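Local structure of Lin2722 protein (Listeria innocua, 3DS8) at residues D2-I7 / Q95-G100; L106-Y111 / P122-L127. The protein is of unknown function but belongs to the alpha/beta hydrolases and is probably a hydrolytic enzyme. All blocks are in the same frame, centred on the assembly; numbering follows the deposited sequence.

Interaction 1 (D2-I7 / Q95-G100); sequences DQIPII and QMDGVG
Ile4 CG2 lies over one face of the Asp97 carboxylate, 3.9 Å from Asp97 OD2 and almost equally far from CG and OD1. The edge oxygens are held elsewhere: OD2 makes salt bridges with Arg59 and Arg125, and OD1 accepts from the backbone N of Lys126. These three partners fix the rotation of the buried carboxylate, which the two arginines probably keep ionised. The other methyl end of Ile4, CD1, approaches the Gln95 amide from above its plane, out past the oxygen end, 3.5 Å from Gln95 OE1. The Pro5 ring crosses Met96 at about a right angle, CG against CB, with Pro5 CD 3.3 Å from Gln95 O. Beyond it the terminal methyl CE of Met96, a selenomethionine, meets Ile7 CG2. That branch of Ile7 sits between its own N and carbonyl carbon (CG1 anti to N, chi1 -169°); this places CG2 against the neighbouring strand, 3.5 Å from Asp97 O and 3.6 Å from Gly98 CA.

Strand 6-7 and the Pro5 just before it pair in parallel with 95-100. Asp97 N donates to Pro5 O at 2.9 Å; Ile7 N to Asp97 O and Val99 N to Ile7 O follow, both 2.8 Å. Where the ladder ends, a water accepts from Gln95 N and donates to Gln3 O, bridging the diverging chains.

The pair is central in the doubly wound sheet: strand 61-66 flanks segment 2-7 and strand 123-130 flanks 95-100. Helix 229-240 packs on the face bearing Ile6, Asp97 and Val99, and helix 73-91 on that bearing Ile7 and Met96.

Interaction 2 (L106-Y111 / P122-L127); sequences LALTYY and PTLRKL. With SO4 (sulfate ion), chain F.
Tyr111 OH donates to Pro122 O, 2.8 Å away, meeting a lone pair in the carbonyl plane (C=O...donor angle 143°). Pro122 O also lies at the edge of the phenol ring, in its plane. CG of Tyr111 is anti to the backbone N (chi1 -174°), which starts the ring toward the strand; farther back, ring atom CD2 touches Leu124 CB at 4.3 Å.

Next to the tyrosine, toward Leu127, leucine side chains carry the contact. Leu124 CD2 reaches the helix backbone, 3.5 Å from Leu108 O, while Leu127 CG packs 4.0 Å from Leu108 CB. Leu127 CD1 also meets Thr109 OG1 at 3.9 Å; that hydroxyl is bonded to Gly105 O one turn earlier. Leu124 and Leu127 both face the helix although three residues apart, because the backbone departs from regular strand geometry at Arg125.

On the other side of the strand, Lys126 CE lies over a face of the Arg125 guanidinium. A sulfate, probably from the crystallisation liquor, sits on that same face, its O3 taking a 3.2 Å bond from Lys126 NZ. Glu173 and the carbonyls of Phe238 and Phe242 also hold this ammonium.

Segment axes approach to 9.9 Å, their directions 125° apart, as helix 103-114 crosses back over the sheet in the beta-alpha-beta unit from strand 95-101 to strand 123-130. Helix 73-91 packs against Ala107, Tyr110 and Tyr111, and helix 156-163 against Leu106, Thr109 and Tyr110.

In the fold
The two interactions follow in series along the chain, their centres 9 Å apart, and share one mixed sheet. Strand 95-101 lies between strands 6-9 and 123-130: interaction 1 joins it to the first, and interaction 2 lays the helix that follows it over the second. They also meet directly, through a probable hydrogen bond from Gly98 N to Lys126 O. Between strand 95-101 and helix 103-114 runs a turn resembling the nucleophile elbow of alpha/beta hydrolases, with Ser102 as the presumed nucleophile beside His222 and Asp188. The two contacts thus lie on the strand and the helix on either side of this probable active-site turn.

Interaction 1 (D2-I7 / Q95-G100)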
loop_
_atom_site.group_PDB
_atom_site.type_symbol
_atom_site.label_atom_id
_atom_site.label_comp_id
_atom_site.label_asym_id
_atom_site.label_seq_id
_atom_site.Cartn_x
_atom_site.Cartn_y
_atom_site.Cartn_z
ATOM N N ASP A 2 -8.545 -19.277 -5.910
ATOM C CA ASP A 2 -8.774 -18.934 -4.482
ATOM C C ASP A 2 -7.479 -18.599 -3.762
ATOM O O ASP A 2 -7.515 -18.177 -2.593
ATOM C CB ASP A 2 -9.448 -20.097 -3.780
ATOM C CG ASP A 2 -10.745 -20.509 -4.466
ATOM O OD1 ASP A 2 -11.676 -19.655 -4.568
ATOM O OD2 ASP A 2 -10.821 -21.687 -4.906
ATOM N N GLN A 3 -6.340 -18.801 -4.438
ATOM C CA GLN A 3 -5.050 -18.281 -3.957
ATOM C C GLN A 3 -5.174 -16.794 -3.819
ATOM O O GLN A 3 -5.819 -16.152 -4.685
ATOM C CB GLN A 3 -3.941 -18.543 -4.970
ATOM C CG GLN A 3 -3.400 -19.963 -4.979
ATOM C CD GLN A 3 -2.565 -20.236 -6.213
ATOM O OE1 GLN A 3 -2.084 -19.314 -6.859
ATOM N NE2 GLN A 3 -2.389 -21.505 -6.543
ATOM N N ILE A 4 -4.565 -16.221 -2.780
ATOM C CA ILE A 4 -4.576 -14.779 -2.670
ATOM C C ILE A 4 -3.143 -14.251 -2.774
ATOM O O ILE A 4 -2.361 -14.403 -1.856
ATOM C CB ILE A 4 -5.272 -14.265 -1.397
ATOM C CG1 ILE A 4 -6.730 -14.776 -1.340
ATOM C CG2 ILE A 4 -5.282 -12.718 -1.423
ATOM C CD1 ILE A 4 -7.561 -14.171 -0.169
ATOM N N PRO A 5 -2.811 -13.632 -3.920
ATOM C CA PRO A 5 -1.477 -13.082 -4.111
ATOM C C PRO A 5 -1.242 -11.840 -3.277
ATOM O O PRO A 5 -2.192 -11.177 -2.836
ATOM C CB PRO A 5 -1.416 -12.751 -5.607
ATOM C CG PRO A 5 -2.821 -12.531 -5.979
ATOM C CD PRO A 5 -3.667 -13.416 -5.094
ATOM N N ILE A 6 0.023 -11.519 -3.125
ATOM C CA ILE A 6 0.436 -10.292 -2.460
ATOM C C ILE A 6 1.256 -9.476 -3.455
ATOM O O ILE A 6 2.340 -9.897 -3.850
ATOM C CB ILE A 6 1.296 -10.596 -1.242
ATOM C CG1 ILE A 6 0.546 -11.516 -0.242
ATOM C CG2 ILE A 6 1.829 -9.226 -0.660
ATOM C CD1 ILE A 6 1.494 -12.151 0.785
ATOM N N ILE A 7 0.712 -8.346 -3.902
ATOM C CA ILE A 7 1.424 -7.450 -4.822
ATOM C C ILE A 7 2.284 -6.461 -4.018
ATOM O O ILE A 7 1.801 -5.790 -3.096
ATOM C CB ILE A 7 0.490 -6.741 -5.792
ATOM C CG1 ILE A 7 1.273 -6.028 -6.889
ATOM C CG2 ILE A 7 -0.368 -5.690 -5.171
ATOM C CD1 ILE A 7 0.450 -5.808 -8.107
ATOM N N GLN A 95 -9.238 -12.058 -5.620
ATOM C CA GLN A 95 -8.742 -11.098 -4.611
ATOM C C GLN A 95 -7.234 -11.035 -4.643
ATOM O O GLN A 95 -6.594 -11.983 -5.062
ATOM C CB GLN A 95 -9.133 -11.520 -3.204
ATOM C CG GLN A 95 -10.613 -11.669 -2.971
ATOM C CD GLN A 95 -10.902 -11.976 -1.520
ATOM O OE1 GLN A 95 -10.810 -13.126 -1.081
ATOM N NE2 GLN A 95 -11.239 -10.951 -0.773
HETATM N N MSE A 96 -6.677 -9.920 -4.144
HETATM C CA MSE A 96 -5.257 -9.801 -3.896
HETATM C C MSE A 96 -5.042 -8.852 -2.716
HETATM O O MSE A 96 -5.871 -8.007 -2.453
HETATM C CB MSE A 96 -4.576 -9.224 -5.107
HETATM C CG MSE A 96 -4.930 -7.833 -5.357
HETATM SE SE MSE A 96 -4.077 -7.263 -7.044
HETATM C CE MSE A 96 -3.883 -5.334 -6.662
ATOM N N ASP A 97 -3.927 -9.020 -2.044
ATOM C CA ASP A 97 -3.452 -8.065 -1.040
ATOM C C ASP A 97 -2.326 -7.234 -1.663
ATOM O O ASP A 97 -1.749 -7.641 -2.658
ATOM C CB ASP A 97 -2.933 -8.804 0.156
ATOM C CG ASP A 97 -3.981 -9.629 0.814
ATOM O OD1 ASP A 97 -5.152 -9.243 0.791
ATOM O OD2 ASP A 97 -3.596 -10.649 1.404
ATOM N N GLY A 98 -2.094 -6.037 -1.171
ATOM C CA GLY A 98 -1.027 -5.202 -1.698
ATOM C C GLY A 98 -0.275 -4.454 -0.618
ATOM O O GLY A 98 -0.859 -4.048 0.366
ATOM N N VAL A 99 1.025 -4.322 -0.812
ATOM C CA VAL A 99 1.885 -3.528 0.032
ATOM C C VAL A 99 2.551 -2.533 -0.889
ATOM O O VAL A 99 3.181 -2.918 -1.872
ATOM C CB VAL A 99 2.969 -4.357 0.698
ATOM C CG1 VAL A 99 3.797 -3.453 1.645
ATOM C CG2 VAL A 99 2.376 -5.550 1.459
ATOM N N GLY A 100 2.456 -1.248 -0.558
ATOM C CA GLY A 100 3.075 -0.207 -1.353
ATOM C C GLY A 100 3.918 0.774 -0.554
ATOM O O GLY A 100 3.467 1.288 0.471
HETATM O O HOH W 1 -8.179 -14.937 -5.093
#

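Interaction 2 (L106-Y111 / P122-L127)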
loop_
_atom_site.group_PDB
_atom_site.type_symbol
_atom_site.label_atom_id
_atom_site.label_comp_id
_atom_site.label_asym_id
_atom_site.label_seq_id
_atom_site.Cartn_x
_atom_site.Cartn_y
_atom_site.Cartn_z
ATOM N N LEU A 106 -0.111 4.968 -2.492
ATOM C CA LEU A 106 -1.097 5.854 -3.108
ATOM C C LEU A 106 -1.754 5.213 -4.344
ATOM O O LEU A 106 -2.944 5.305 -4.530
ATOM C CB LEU A 106 -0.511 7.210 -3.456
ATOM C CG LEU A 106 0.132 8.021 -2.321
ATOM C CD1 LEU A 106 0.749 9.321 -2.836
ATOM C CD2 LEU A 106 -0.926 8.221 -1.238
ATOM N N ALA A 107 -0.950 4.562 -5.171
ATOM C CA ALA A 107 -1.470 3.832 -6.334
ATOM C C ALA A 107 -2.473 2.754 -5.919
ATOM O O ALA A 107 -3.571 2.634 -6.509
ATOM C CB ALA A 107 -0.293 3.228 -7.150
ATOM N N LEU A 108 -2.166 2.018 -4.856
ATOM C CA LEU A 108 -3.114 1.046 -4.348
ATOM C C LEU A 108 -4.415 1.679 -3.856
ATOM O O LEU A 108 -5.452 1.037 -3.894
ATOM C CB LEU A 108 -2.475 0.203 -3.247
ATOM C CG LEU A 108 -1.378 -0.794 -3.645
ATOM C CD1 LEU A 108 -0.668 -1.367 -2.410
ATOM C CD2 LEU A 108 -1.963 -1.909 -4.538
ATOM N N THR A 109 -4.326 2.873 -3.268
ATOM C CA THR A 109 -5.494 3.557 -2.727
ATOM C C THR A 109 -6.418 4.044 -3.870
ATOM O O THR A 109 -7.642 3.826 -3.845
ATOM C CB THR A 109 -5.055 4.710 -1.826
ATOM O OG1 THR A 109 -4.244 4.182 -0.767
ATOM C CG2 THR A 109 -6.274 5.489 -1.238
ATOM N N TYR A 110 -5.844 4.608 -4.910
ATOM C CA TYR A 110 -6.623 4.854 -6.126
ATOM C C TYR A 110 -7.235 3.559 -6.669
ATOM O O TYR A 110 -8.386 3.529 -7.068
ATOM C CB TYR A 110 -5.745 5.477 -7.224
ATOM C CG TYR A 110 -5.583 6.944 -7.088
ATOM C CD1 TYR A 110 -6.624 7.796 -7.412
ATOM C CD2 TYR A 110 -4.384 7.499 -6.647
ATOM C CE1 TYR A 110 -6.472 9.171 -7.291
ATOM C CE2 TYR A 110 -4.224 8.874 -6.533
ATOM C CZ TYR A 110 -5.265 9.695 -6.841
ATOM O OH TYR A 110 -5.157 11.086 -6.766
ATOM N N TYR A 111 -6.460 2.472 -6.702
ATOM C CA TYR A 111 -7.001 1.172 -7.199
ATOM C C TYR A 111 -8.187 0.698 -6.342
ATOM O O TYR A 111 -9.206 0.244 -6.838
ATOM C CB TYR A 111 -5.864 0.152 -7.175
ATOM C CG TYR A 111 -6.177 -1.210 -7.772
ATOM C CD1 TYR A 111 -5.846 -1.513 -9.087
ATOM C CD2 TYR A 111 -6.773 -2.204 -6.985
ATOM C CE1 TYR A 111 -6.120 -2.801 -9.600
ATOM C CE2 TYR A 111 -7.057 -3.483 -7.474
ATOM C CZ TYR A 111 -6.727 -3.773 -8.772
ATOM O OH TYR A 111 -6.986 -5.044 -9.201
ATOM N N PRO A 122 -8.500 -8.379 -9.895
ATOM C CA PRO A 122 -8.707 -8.876 -8.535
ATOM C C PRO A 122 -9.136 -7.756 -7.581
ATOM O O PRO A 122 -8.669 -6.617 -7.677
ATOM C CB PRO A 122 -7.361 -9.462 -8.172
ATOM C CG PRO A 122 -6.632 -9.629 -9.499
ATOM C CD PRO A 122 -7.082 -8.471 -10.268
ATOM N N THR A 123 -10.023 -8.075 -6.662
ATOM C CA THR A 123 -10.465 -7.085 -5.692
ATOM C C THR A 123 -9.339 -6.954 -4.646
ATOM O O THR A 123 -8.831 -7.969 -4.167
ATOM C CB THR A 123 -11.719 -7.536 -4.937
ATOM O OG1 THR A 123 -11.437 -8.758 -4.272
ATOM C CG2 THR A 123 -12.838 -7.791 -5.828
ATOM N N LEU A 124 -8.961 -5.732 -4.291
ATOM C CA LEU A 124 -7.960 -5.529 -3.222
ATOM C C LEU A 124 -8.624 -5.847 -1.884
ATOM O O LEU A 124 -9.727 -5.406 -1.604
ATOM C CB LEU A 124 -7.454 -4.090 -3.217
ATOM C CG LEU A 124 -6.211 -3.740 -2.456
ATOM C CD1 LEU A 124 -4.992 -4.551 -2.917
ATOM C CD2 LEU A 124 -5.975 -2.205 -2.639
ATOM N N ARG A 125 -7.968 -6.672 -1.099
ATOM C CA ARG A 125 -8.445 -7.085 0.192
ATOM C C ARG A 125 -7.662 -6.350 1.300
ATOM O O ARG A 125 -8.203 -5.475 1.967
ATOM C CB ARG A 125 -8.349 -8.599 0.335
ATOM C CG ARG A 125 -8.869 -9.109 1.685
ATOM C CD ARG A 125 -8.628 -10.581 1.905
ATOM N NE ARG A 125 -7.220 -10.931 2.025
ATOM C CZ ARG A 125 -6.793 -12.074 2.551
ATOM N NH1 ARG A 125 -7.665 -12.982 2.999
ATOM N NH2 ARG A 125 -5.511 -12.306 2.649
ATOM N N LYS A 126 -6.401 -6.699 1.490
ATOM C CA LYS A 126 -5.545 -5.994 2.468
ATOM C C LYS A 126 -4.676 -5.005 1.718
ATOM O O LYS A 126 -4.124 -5.343 0.669
ATOM C CB LYS A 126 -4.666 -6.956 3.208
ATOM C CG LYS A 126 -5.456 -7.936 4.093
ATOM C CD LYS A 126 -4.559 -9.001 4.621
ATOM C CE LYS A 126 -5.267 -10.000 5.449
ATOM N NZ LYS A 126 -5.588 -9.579 6.825
ATOM N N LEU A 127 -4.543 -3.806 2.249
ATOM C CA LEU A 127 -3.770 -2.717 1.660
ATOM C C LEU A 127 -2.843 -2.184 2.744
ATOM O O LEU A 127 -3.309 -1.658 3.749
ATOM C CB LEU A 127 -4.673 -1.578 1.189
ATOM C CG LEU A 127 -4.121 -0.456 0.309
ATOM C CD1 LEU A 127 -5.323 0.433 -0.167
ATOM C CD2 LEU A 127 -3.015 0.351 1.016
HETATM S S SO4 F . -9.331 -11.222 6.697
HETATM O O1 SO4 F . -10.259 -12.352 6.506
HETATM O O2 SO4 F . -9.817 -10.505 7.915
HETATM O O3 SO4 F . -7.935 -11.696 6.844
HETATM O O4 SO4 F . -9.274 -10.390 5.466
HETATM O O HOH W 2 -9.975 -2.861 -5.698
#